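Local coordinates for protein homoprotocatechuate 2,3-dioxygenase (Brevibacterium fuscum, PDB 4Z6M) that probably catalyses the iron(II)-dependent extradiol ring cleavage of the catechol homoprotocatechuate, using dioxygen as oxidant, at residues L153-Q158 and L212-F217; T198-A203 and E267-D272; C18-L23 and A76-V81. The protein carries 1 engineered substitution. One frame throughout, in Å; residues are numbered along the deposited sequence.

Contact 1 of 3, residues L153-Q158 and L212-F217; sequences LDHFNQ and LHHVAF. With FE2 (Fe (II) ion), chain E.
Ala216 and Asn157 each press a CB onto the face of an iron-binding histidine, and here the antiparallel strands 153-158 and 212-217 pack most tightly. Ala216 CB sits 3.3 Å from the centroid of the His155 ring, nearest CE1, and Asn157 CB 3.4 Å from the centroid of the His214 ring. In both histidines CG falls between the backbone N and the carbonyl carbon (chi1 64° and 57°), placed so that each ring can lie against the CB of the strand opposite. The rings meet rim to rim, planes 76° apart, each NE2 lying 2.2 Å from the iron. Their outer nitrogens are held too: His155 ND1 donates to Asp154 OD2 at 2.7 Å, and His214 ND1 to His213 ND1 at 2.8 Å, which should limit ring rotation. Each histidine sits in a classic beta bulge, Asp154 and His155 facing Ala216, His213 and His214 facing Asn157. On the other face Leu153 CD1 covers the Phe217 ring and packs close to Val215 CG1, but Phe156 CD1 and Val215 CG2 stay 4.3 Å apart. Beyond the histidines lies the wet side, three waters on the metal, with Asn157 ND2 donating to water 1 at 2.9 Å and its OD1 hydrogen-bonded to Thr205 OG1. With Glu267 as third protein ligand, this is the two-histidine, one-carboxylate facial triad, set in a sheet of the glyoxalase/dioxygenase superfamily.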
loop_
_atom_site.group_PDB
_atom_site.type_symbol
_atom_site.label_atom_id
_atom_site.label_comp_id
_atom_site.label_asym_id
_atom_site.label_seq_id
_atom_site.Cartn_x
_atom_site.Cartn_y
_atom_site.Cartn_z
ATOM N N LEU A 153 8.761 7.062 -17.298
ATOM C CA LEU A 153 9.622 6.145 -18.026
ATOM C C LEU A 153 10.863 5.897 -17.184
ATOM O O LEU A 153 11.514 6.862 -16.761
ATOM C CB LEU A 153 10.038 6.767 -19.354
ATOM C CG LEU A 153 10.984 5.894 -20.182
ATOM C CD1 LEU A 153 10.284 4.645 -20.659
ATOM C CD2 LEU A 153 11.550 6.691 -21.332
ATOM N N ASP A 154 11.237 4.643 -16.997
ATOM C CA ASP A 154 12.438 4.356 -16.206
ATOM C C ASP A 154 13.685 3.938 -16.980
ATOM O O ASP A 154 14.773 4.476 -16.702
ATOM C CB ASP A 154 12.176 3.332 -15.124
ATOM C CG ASP A 154 13.333 3.282 -14.129
ATOM O OD1 ASP A 154 13.447 4.202 -13.286
ATOM O OD2 ASP A 154 14.172 2.368 -14.247
ATOM N N HIS A 155 13.574 3.004 -17.923
ATOM C CA HIS A 155 14.758 2.537 -18.609
ATOM C C HIS A 155 14.432 1.726 -19.852
ATOM O O HIS A 155 13.287 1.330 -20.087
ATOM C CB HIS A 155 15.641 1.675 -17.665
ATOM C CG HIS A 155 15.017 0.391 -17.182
ATOM N ND1 HIS A 155 14.333 0.298 -15.991
ATOM C CD2 HIS A 155 15.062 -0.870 -17.679
ATOM C CE1 HIS A 155 13.969 -0.960 -15.792
ATOM N NE2 HIS A 155 14.404 -1.689 -16.804
ATOM N N PHE A 156 15.478 1.467 -20.631
ATOM C CA PHE A 156 15.480 0.493 -21.698
ATOM C C PHE A 156 16.338 -0.691 -21.303
ATOM O O PHE A 156 17.195 -0.590 -20.422
ATOM C CB PHE A 156 16.088 1.094 -22.979
ATOM C CG PHE A 156 15.530 2.451 -23.361
ATOM C CD1 PHE A 156 14.159 2.652 -23.536
ATOM C CD2 PHE A 156 16.389 3.524 -23.557
ATOM C CE1 PHE A 156 13.680 3.885 -23.929
ATOM C CE2 PHE A 156 15.905 4.758 -23.943
ATOM C CZ PHE A 156 14.559 4.929 -24.115
ATOM N N ASN A 157 16.157 -1.806 -22.004
ATOM C CA ASN A 157 17.045 -2.953 -21.841
ATOM C C ASN A 157 17.284 -3.568 -23.223
ATOM O O ASN A 157 16.328 -3.845 -23.940
ATOM C CB ASN A 157 16.442 -3.962 -20.859
ATOM C CG ASN A 157 17.391 -5.097 -20.526
ATOM O OD1 ASN A 157 17.850 -5.819 -21.405
ATOM N ND2 ASN A 157 17.694 -5.256 -19.230
ATOM N N GLN A 158 18.561 -3.709 -23.579
ATOM C CA GLN A 158 19.034 -4.127 -24.910
ATOM C C GLN A 158 19.640 -5.518 -24.851
ATOM O O GLN A 158 20.426 -5.810 -23.949
ATOM C CB GLN A 158 20.113 -3.157 -25.346
ATOM C CG GLN A 158 19.671 -1.708 -25.386
ATOM C CD GLN A 158 20.800 -0.749 -25.635
ATOM O OE1 GLN A 158 20.938 0.271 -24.978
ATOM N NE2 GLN A 158 21.633 -1.081 -26.599
ATOM N N LEU A 212 15.714 -5.397 -28.881
ATOM C CA LEU A 212 15.251 -4.660 -27.722
ATOM C C LEU A 212 14.592 -5.626 -26.772
ATOM O O LEU A 212 13.596 -6.276 -27.108
ATOM C CB LEU A 212 14.266 -3.544 -28.117
ATOM C CG LEU A 212 13.581 -2.815 -26.948
ATOM C CD1 LEU A 212 14.596 -1.930 -26.281
ATOM C CD2 LEU A 212 12.351 -2.053 -27.424
ATOM N N HIS A 213 15.122 -5.717 -25.551
ATOM C CA HIS A 213 14.523 -6.610 -24.581
ATOM C C HIS A 213 13.227 -6.039 -23.998
ATOM O O HIS A 213 12.187 -6.697 -24.036
ATOM C CB HIS A 213 15.489 -6.981 -23.458
ATOM C CG HIS A 213 15.042 -8.181 -22.703
ATOM N ND1 HIS A 213 14.034 -8.142 -21.766
ATOM C CD2 HIS A 213 15.411 -9.487 -22.802
ATOM C CE1 HIS A 213 13.803 -9.356 -21.322
ATOM N NE2 HIS A 213 14.635 -10.189 -21.924
ATOM N N HIS A 214 13.285 -4.813 -23.478
ATOM C CA HIS A 214 12.070 -4.157 -22.964
ATOM C C HIS A 214 12.228 -2.680 -22.812
ATOM O O HIS A 214 13.345 -2.150 -22.863
ATOM C CB HIS A 214 11.613 -4.774 -21.637
ATOM C CG HIS A 214 12.633 -4.770 -20.536
ATOM N ND1 HIS A 214 13.481 -5.833 -20.304
ATOM C CD2 HIS A 214 12.875 -3.885 -19.548
ATOM C CE1 HIS A 214 14.209 -5.585 -19.220
ATOM N NE2 HIS A 214 13.879 -4.394 -18.767
ATOM N N VAL A 215 11.073 -2.020 -22.631
ATOM C CA VAL A 215 10.989 -0.659 -22.130
ATOM C C VAL A 215 10.309 -0.770 -20.774
ATOM O O VAL A 215 9.330 -1.503 -20.644
ATOM C CB VAL A 215 10.124 0.202 -23.084
ATOM C CG1 VAL A 215 9.999 1.619 -22.562
ATOM C CG2 VAL A 215 10.706 0.187 -24.485
ATOM N N ALA A 216 10.798 -0.015 -19.790
ATOM C CA ALA A 216 10.267 -0.054 -18.435
ATOM C C ALA A 216 9.664 1.263 -17.998
ATOM O O ALA A 216 10.287 2.316 -18.168
ATOM C CB ALA A 216 11.366 -0.426 -17.452
ATOM N N PHE A 217 8.463 1.159 -17.410
ATOM C CA PHE A 217 7.788 2.275 -16.779
ATOM C C PHE A 217 7.677 2.030 -15.283
ATOM O O PHE A 217 7.532 0.901 -14.844
ATOM C CB PHE A 217 6.385 2.448 -17.340
ATOM C CG PHE A 217 6.360 2.954 -18.746
ATOM C CD1 PHE A 217 6.386 2.061 -19.815
ATOM C CD2 PHE A 217 6.292 4.321 -18.999
ATOM C CE1 PHE A 217 6.371 2.530 -21.107
ATOM C CE2 PHE A 217 6.273 4.788 -20.300
ATOM C CZ PHE A 217 6.321 3.885 -21.343
HETATM FE FE FE2 E . 14.459 -3.902 -16.683
HETATM O O HOH W 1 16.591 -3.769 -17.000
HETATM O O HOH W 2 14.630 -3.830 -14.533
HETATM O O HOH W 3 14.784 -6.066 -16.377
#

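Contact 2 of 3, residues T198-A203 and E267-D272; sequences TVQDTA and EIYTQD. Engineered in segment 198-203: Gln200 (natural residue His). With FE2 (Fe (II) ion), chain E.
Val199 and Asp272 meet through a direct hydrogen bond, backbone N to OD2 at 3.1 Å, the first of several bonds that converge on this one carboxylate oxygen. Tyr269 OH donates to the same OD2 at 2.7 Å, from the face of the carboxylate opposite to Val199 N. Because the phenol proton is spent there, the Tyr269 oxygen can accept in turn, and Gln200 NE2 gives it a hydrogen at 3.2 Å. The phenol oxygen lies close to the plane of the amide, although amide and ring planes stand 76° apart. Gln200 is an engineered residue, histidine in the natural sequence. Its CG occupies the position between the backbone N and the carbonyl carbon (chi1 52°), and the chain then extends toward the metal.

Metal bonding comes from the other segment. Glu267 OE1 binds the iron at 2.1 Å as the carboxylate of the two-histidine, one-carboxylate facial triad, completed by His155 and His214. Gln200, bonded to iron-bound waters, and Tyr269, whose ring meets His155 edge to face, belong to the second shell. Glu267 OE2 is hydrogen-bonded to His248.

Water-mediated bonds join the two shells. Water 2, bound to iron, accepts from Gln200 NE2 at 3.1 Å and gives a weak bond to Glu267 OE2; water 1, also bound to iron, donates to Gln200 OE1 at 2.6 Å. The amide thus spans two metal-bound waters, which, with NE2 also donating to Tyr269 OH, is consistent with one amide orientation. Water 4 accepts from Gln200 N and lies 2.7 Å from Asp272 OD2, to which it donates.

Apolar contact is slight: the Val199 and Asp272 side chains run antiparallel alongside each other, with Val199 CG2 3.7 Å from Asp272 CB.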
loop_
_atom_site.group_PDB
_atom_site.type_symbol
_atom_site.label_atom_id
_atom_site.label_comp_id
_atom_site.label_asym_id
_atom_site.label_seq_id
_atom_site.Cartn_x
_atom_site.Cartn_y
_atom_site.Cartn_z
ATOM N N THR A 198 19.241 6.665 -10.795
ATOM C CA THR A 198 18.555 5.429 -10.460
ATOM C C THR A 198 19.438 4.268 -10.926
ATOM O O THR A 198 20.537 4.464 -11.432
ATOM C CB THR A 198 17.161 5.352 -11.118
ATOM O OG1 THR A 198 17.300 5.231 -12.535
ATOM C CG2 THR A 198 16.298 6.575 -10.790
ATOM N N VAL A 199 18.987 3.042 -10.754
ATOM C CA VAL A 199 19.840 1.896 -11.072
ATOM C C VAL A 199 20.224 1.855 -12.559
ATOM O O VAL A 199 21.321 1.410 -12.906
ATOM C CB VAL A 199 19.219 0.591 -10.587
ATOM C CG1 VAL A 199 19.947 -0.627 -11.102
ATOM C CG2 VAL A 199 19.212 0.604 -9.061
ATOM N N GLN A 200 19.328 2.323 -13.436
ATOM C CA GLN A 200 19.529 2.151 -14.845
ATOM C C GLN A 200 18.776 3.201 -15.674
ATOM O O GLN A 200 17.670 3.616 -15.344
ATOM C CB GLN A 200 19.115 0.738 -15.258
ATOM C CG GLN A 200 17.718 0.403 -14.770
ATOM C CD GLN A 200 17.346 -1.026 -14.996
ATOM O OE1 GLN A 200 17.643 -1.594 -16.052
ATOM N NE2 GLN A 200 16.686 -1.635 -14.013
ATOM N N ASP A 201 19.423 3.585 -16.777
ATOM C CA ASP A 201 18.759 4.192 -17.929
ATOM C C ASP A 201 18.744 3.278 -19.133
ATOM O O ASP A 201 17.785 3.285 -19.913
ATOM C CB ASP A 201 19.404 5.527 -18.311
ATOM C CG ASP A 201 18.998 6.635 -17.366
ATOM O OD1 ASP A 201 17.796 7.070 -17.459
ATOM O OD2 ASP A 201 19.855 7.059 -16.536
ATOM N N THR A 202 19.812 2.485 -19.275
ATOM C CA THR A 202 19.768 1.360 -20.172
ATOM C C THR A 202 20.518 0.218 -19.519
ATOM O O THR A 202 21.117 0.373 -18.454
ATOM C CB THR A 202 20.243 1.692 -21.608
ATOM O OG1 THR A 202 19.756 0.662 -22.479
ATOM C CG2 THR A 202 21.754 1.841 -21.689
ATOM N N ALA A 203 20.381 -0.946 -20.112
ATOM C CA ALA A 203 20.931 -2.159 -19.534
ATOM C C ALA A 203 21.207 -3.097 -20.692
ATOM O O ALA A 203 20.582 -2.995 -21.745
ATOM C CB ALA A 203 19.965 -2.778 -18.530
ATOM N N GLU A 267 8.206 -3.693 -19.087
ATOM C CA GLU A 267 8.386 -3.914 -17.657
ATOM C C GLU A 267 7.677 -2.790 -16.908
ATOM O O GLU A 267 7.749 -1.614 -17.298
ATOM C CB GLU A 267 9.867 -3.926 -17.290
ATOM C CG GLU A 267 10.142 -4.319 -15.854
ATOM C CD GLU A 267 11.598 -4.323 -15.484
ATOM O OE1 GLU A 267 12.433 -3.962 -16.330
ATOM O OE2 GLU A 267 11.911 -4.672 -14.310
ATOM N N ILE A 268 7.060 -3.160 -15.792
ATOM C CA ILE A 268 6.566 -2.215 -14.807
ATOM C C ILE A 268 7.429 -2.384 -13.558
ATOM O O ILE A 268 7.770 -3.494 -13.214
ATOM C CB ILE A 268 5.072 -2.443 -14.471
ATOM C CG1 ILE A 268 4.224 -2.857 -15.704
ATOM C CG2 ILE A 268 4.563 -1.200 -13.751
ATOM C CD1 ILE A 268 4.136 -1.803 -16.755
ATOM N N TYR A 269 7.837 -1.280 -12.938
ATOM C CA TYR A 269 8.989 -1.246 -12.073
ATOM C C TYR A 269 8.777 -0.232 -10.964
ATOM O O TYR A 269 8.224 0.855 -11.195
ATOM C CB TYR A 269 10.162 -0.802 -12.934
ATOM C CG TYR A 269 11.560 -0.731 -12.394
ATOM C CD1 TYR A 269 12.416 -1.821 -12.486
ATOM C CD2 TYR A 269 12.057 0.461 -11.922
ATOM C CE1 TYR A 269 13.743 -1.701 -12.107
ATOM C CE2 TYR A 269 13.380 0.580 -11.536
ATOM C CZ TYR A 269 14.225 -0.512 -11.637
ATOM O OH TYR A 269 15.555 -0.411 -11.310
ATOM N N THR A 270 9.217 -0.524 -9.749
ATOM C CA THR A 270 9.189 0.528 -8.713
ATOM C C THR A 270 10.205 0.266 -7.618
ATOM O O THR A 270 10.508 -0.880 -7.317
ATOM C CB THR A 270 7.774 0.721 -8.112
ATOM O OG1 THR A 270 7.729 1.941 -7.343
ATOM C CG2 THR A 270 7.341 -0.455 -7.236
ATOM N N GLN A 271 10.717 1.356 -7.041
ATOM C CA GLN A 271 11.419 1.340 -5.747
ATOM C C GLN A 271 12.803 0.710 -5.780
ATOM O O GLN A 271 13.222 0.020 -4.861
ATOM C CB GLN A 271 10.542 0.771 -4.640
ATOM C CG GLN A 271 9.399 1.728 -4.344
ATOM C CD GLN A 271 8.259 1.104 -3.562
ATOM O OE1 GLN A 271 8.472 0.237 -2.719
ATOM N NE2 GLN A 271 7.050 1.557 -3.822
ATOM N N ASP A 272 13.556 1.025 -6.832
ATOM C CA ASP A 272 15.011 0.882 -6.776
ATOM C C ASP A 272 15.620 2.035 -5.960
ATOM O O ASP A 272 14.897 2.789 -5.304
ATOM C CB ASP A 272 15.590 0.732 -8.181
ATOM C CG ASP A 272 15.519 2.001 -9.030
ATOM O OD1 ASP A 272 14.818 2.956 -8.646
ATOM O OD2 ASP A 272 16.149 1.984 -10.121
HETATM FE FE FE2 E . 14.459 -3.902 -16.683
HETATM O O HOH W 4 16.388 2.702 -12.702
HETATM O O HOH W 2 14.630 -3.830 -14.533
HETATM O O HOH W 1 16.591 -3.769 -17.000
HETATM O O HOH W 3 14.784 -6.066 -16.377
#

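Contact 3 of 3, residues C18-L23 and A76-V81; sequences CAYAEL and AMAFRV
Tyr20 and Ala78 form a hydrogen-bonded pair of two antiparallel strands, 18-23 and 76-81, which are neighbours in the mixed sheet of the N-terminal glyoxalase/dioxygenase-type unit, whereas the iron ligands belong to the later unit. The Tyr20 ring lies across its partner: CG falls between the backbone N and the carbonyl carbon (chi1 77°), and Ala78 CB rests over one ring face, nearest CE1 at 3.3 Å and off-centre toward the rim, a CH-pi contact. The phenol oxygen is hydrogen-bonded to Glu127 and Arg117.

On the same face Glu22 stretches out fully extended, CG anti to the backbone N (chi1 -176°). Its carboxylate is held by Thr67 and in a salt bridge to Arg117; of its side chain, CB lies nearest Ala76, while the two backbones pair by hydrogen bonds in both directions. Ala21 and Met77 face the other way, where Met77 packs on Phe156 of the metal-bearing sheet.

At the opposite end the orientation changes. The side chains of Cys18 and Phe79 diverge, and the ring comes closest to backbone, Phe79 CD1 lying 3.7 Å from Cys18 CA. Ala19 CB touches Arg80 CB at 4.1 Å, while the guanidinium of Arg80 leads away to salt bridges with Asp277 and Asp279 of the second subunit. Between the pairs Cys18-Phe79 and Tyr20-Ala78 a classic beta bulge shifts the register, Ala19 and Tyr20 both facing Ala78. Ala78 O takes two hydrogens, from Ala19 N at 2.9 Å and, weakly, from Tyr20 N at 3.3 Å.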
loop_
_atom_site.group_PDB
_atom_site.type_symbol
_atom_site.label_atom_id
_atom_site.label_comp_id
_atom_site.label_asym_id
_atom_site.label_seq_id
_atom_site.Cartn_x
_atom_site.Cartn_y
_atom_site.Cartn_z
ATOM N N CYS A 18 17.158 8.388 -20.102
ATOM C CA CYS A 18 16.227 7.885 -21.098
ATOM C C CYS A 18 14.996 8.775 -21.159
ATOM O O CYS A 18 14.553 9.321 -20.149
ATOM C CB CYS A 18 15.834 6.442 -20.822
ATOM S SG CYS A 18 14.919 6.153 -19.309
ATOM N N ALA A 19 14.471 8.956 -22.359
ATOM C CA ALA A 19 13.349 9.896 -22.542
ATOM C C ALA A 19 12.144 9.330 -23.271
ATOM O O ALA A 19 11.014 9.574 -22.862
ATOM C CB ALA A 19 13.806 11.156 -23.238
ATOM N N TYR A 20 12.357 8.622 -24.384
ATOM C CA TYR A 20 11.229 7.963 -25.047
ATOM C C TYR A 20 11.737 6.864 -25.943
ATOM O O TYR A 20 12.909 6.864 -26.322
ATOM C CB TYR A 20 10.339 8.962 -25.845
ATOM C CG TYR A 20 10.896 9.421 -27.190
ATOM C CD1 TYR A 20 11.674 10.561 -27.287
ATOM C CD2 TYR A 20 10.602 8.728 -28.359
ATOM C CE1 TYR A 20 12.172 10.999 -28.515
ATOM C CE2 TYR A 20 11.101 9.157 -29.580
ATOM C CZ TYR A 20 11.898 10.273 -29.657
ATOM O OH TYR A 20 12.378 10.655 -30.898
ATOM N N ALA A 21 10.842 5.933 -26.270
ATOM C CA ALA A 21 11.085 4.985 -27.353
ATOM C C ALA A 21 10.045 5.186 -28.446
ATOM O O ALA A 21 8.895 5.483 -28.167
ATOM C CB ALA A 21 11.058 3.549 -26.873
ATOM N N GLU A 22 10.470 4.958 -29.689
ATOM C CA GLU A 22 9.559 4.849 -30.831
ATOM C C GLU A 22 9.512 3.379 -31.244
ATOM O O GLU A 22 10.547 2.806 -31.631
ATOM C CB GLU A 22 10.038 5.728 -32.001
ATOM C CG GLU A 22 9.053 5.693 -33.157
ATOM C CD GLU A 22 9.435 6.538 -34.356
ATOM O OE1 GLU A 22 10.561 7.097 -34.404
ATOM O OE2 GLU A 22 8.554 6.680 -35.249
ATOM N N LEU A 23 8.340 2.770 -31.086
ATOM C CA LEU A 23 8.067 1.398 -31.468
ATOM C C LEU A 23 7.217 1.371 -32.719
ATOM O O LEU A 23 6.186 2.036 -32.778
ATOM C CB LEU A 23 7.341 0.652 -30.346
ATOM C CG LEU A 23 8.068 0.536 -29.002
ATOM C CD1 LEU A 23 7.159 -0.169 -28.007
ATOM C CD2 LEU A 23 9.390 -0.199 -29.118
ATOM N N ALA A 76 13.549 3.721 -32.568
ATOM C CA ALA A 76 14.535 4.578 -31.907
ATOM C C ALA A 76 14.362 4.511 -30.412
ATOM O O ALA A 76 13.232 4.490 -29.907
ATOM C CB ALA A 76 14.393 6.017 -32.344
ATOM N N MET A 77 15.495 4.475 -29.719
ATOM C CA MET A 77 15.528 4.681 -28.276
ATOM C C MET A 77 16.232 5.988 -28.014
ATOM O O MET A 77 17.357 6.193 -28.459
ATOM C CB MET A 77 16.184 3.481 -27.562
ATOM C CG MET A 77 17.453 2.974 -28.154
ATOM S SD MET A 77 17.928 1.303 -27.622
ATOM C CE MET A 77 17.525 1.317 -26.013
ATOM N N ALA A 78 15.516 6.920 -27.367
ATOM C CA ALA A 78 15.933 8.309 -27.297
ATOM C C ALA A 78 16.345 8.679 -25.896
ATOM O O ALA A 78 15.639 8.363 -24.916
ATOM C CB ALA A 78 14.813 9.238 -27.760
ATOM N N PHE A 79 17.465 9.400 -25.820
ATOM C CA PHE A 79 17.981 9.969 -24.587
ATOM C C PHE A 79 17.991 11.480 -24.714
ATOM O O PHE A 79 18.381 12.018 -25.749
ATOM C CB PHE A 79 19.411 9.492 -24.356
ATOM C CG PHE A 79 19.532 8.003 -24.239
ATOM C CD1 PHE A 79 19.390 7.373 -23.026
ATOM C CD2 PHE A 79 19.770 7.217 -25.358
ATOM C CE1 PHE A 79 19.491 5.996 -22.907
ATOM C CE2 PHE A 79 19.879 5.824 -25.256
ATOM C CZ PHE A 79 19.723 5.213 -24.025
ATOM N N ARG A 80 17.519 12.162 -23.670
ATOM C CA ARG A 80 17.629 13.612 -23.626
ATOM C C ARG A 80 19.004 14.022 -23.126
ATOM O O ARG A 80 19.544 13.409 -22.201
ATOM C CB ARG A 80 16.524 14.225 -22.785
ATOM C CG ARG A 80 16.313 15.696 -23.082
ATOM C CD ARG A 80 15.152 16.323 -22.343
ATOM N NE ARG A 80 14.925 17.653 -22.853
ATOM C CZ ARG A 80 14.393 18.668 -22.188
ATOM N NH1 ARG A 80 13.966 18.541 -20.942
ATOM N NH2 ARG A 80 14.300 19.835 -22.787
ATOM N N VAL A 81 19.567 15.034 -23.769
ATOM C CA VAL A 81 20.849 15.608 -23.395
ATOM C C VAL A 81 20.676 16.981 -22.747
ATOM O O VAL A 81 19.597 17.586 -22.815
ATOM C CB VAL A 81 21.818 15.673 -24.587
ATOM C CG1 VAL A 81 22.089 14.295 -25.100
ATOM C CG2 VAL A 81 21.307 16.573 -25.706
#

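How the contacts relate
All three contacts are buried, but to different degrees: contact 1 lies closest to the centre of the chain, whereas contact 2 includes the partly exposed Thr198 and Asp272. Contacts 1 and 2 share one sheet, strands 202-206 and 265-270 flanking the pair of contact 1 on either side; they also share the iron and its waters, and Gln158 is probably hydrogen-bonded to Thr202 and Ala203. Contact 3 belongs to the other family unit and meets contact 1 by packing, as where Phe156 CZ lies 3.4 Å from Tyr20 O; Asp201 OD1 reaches Cys18 N, linking it to contact 2. Strand pairing dominates contacts 1 (two classic bulges) and 3 (one), while contact 2 depends on side-chain and water bonds.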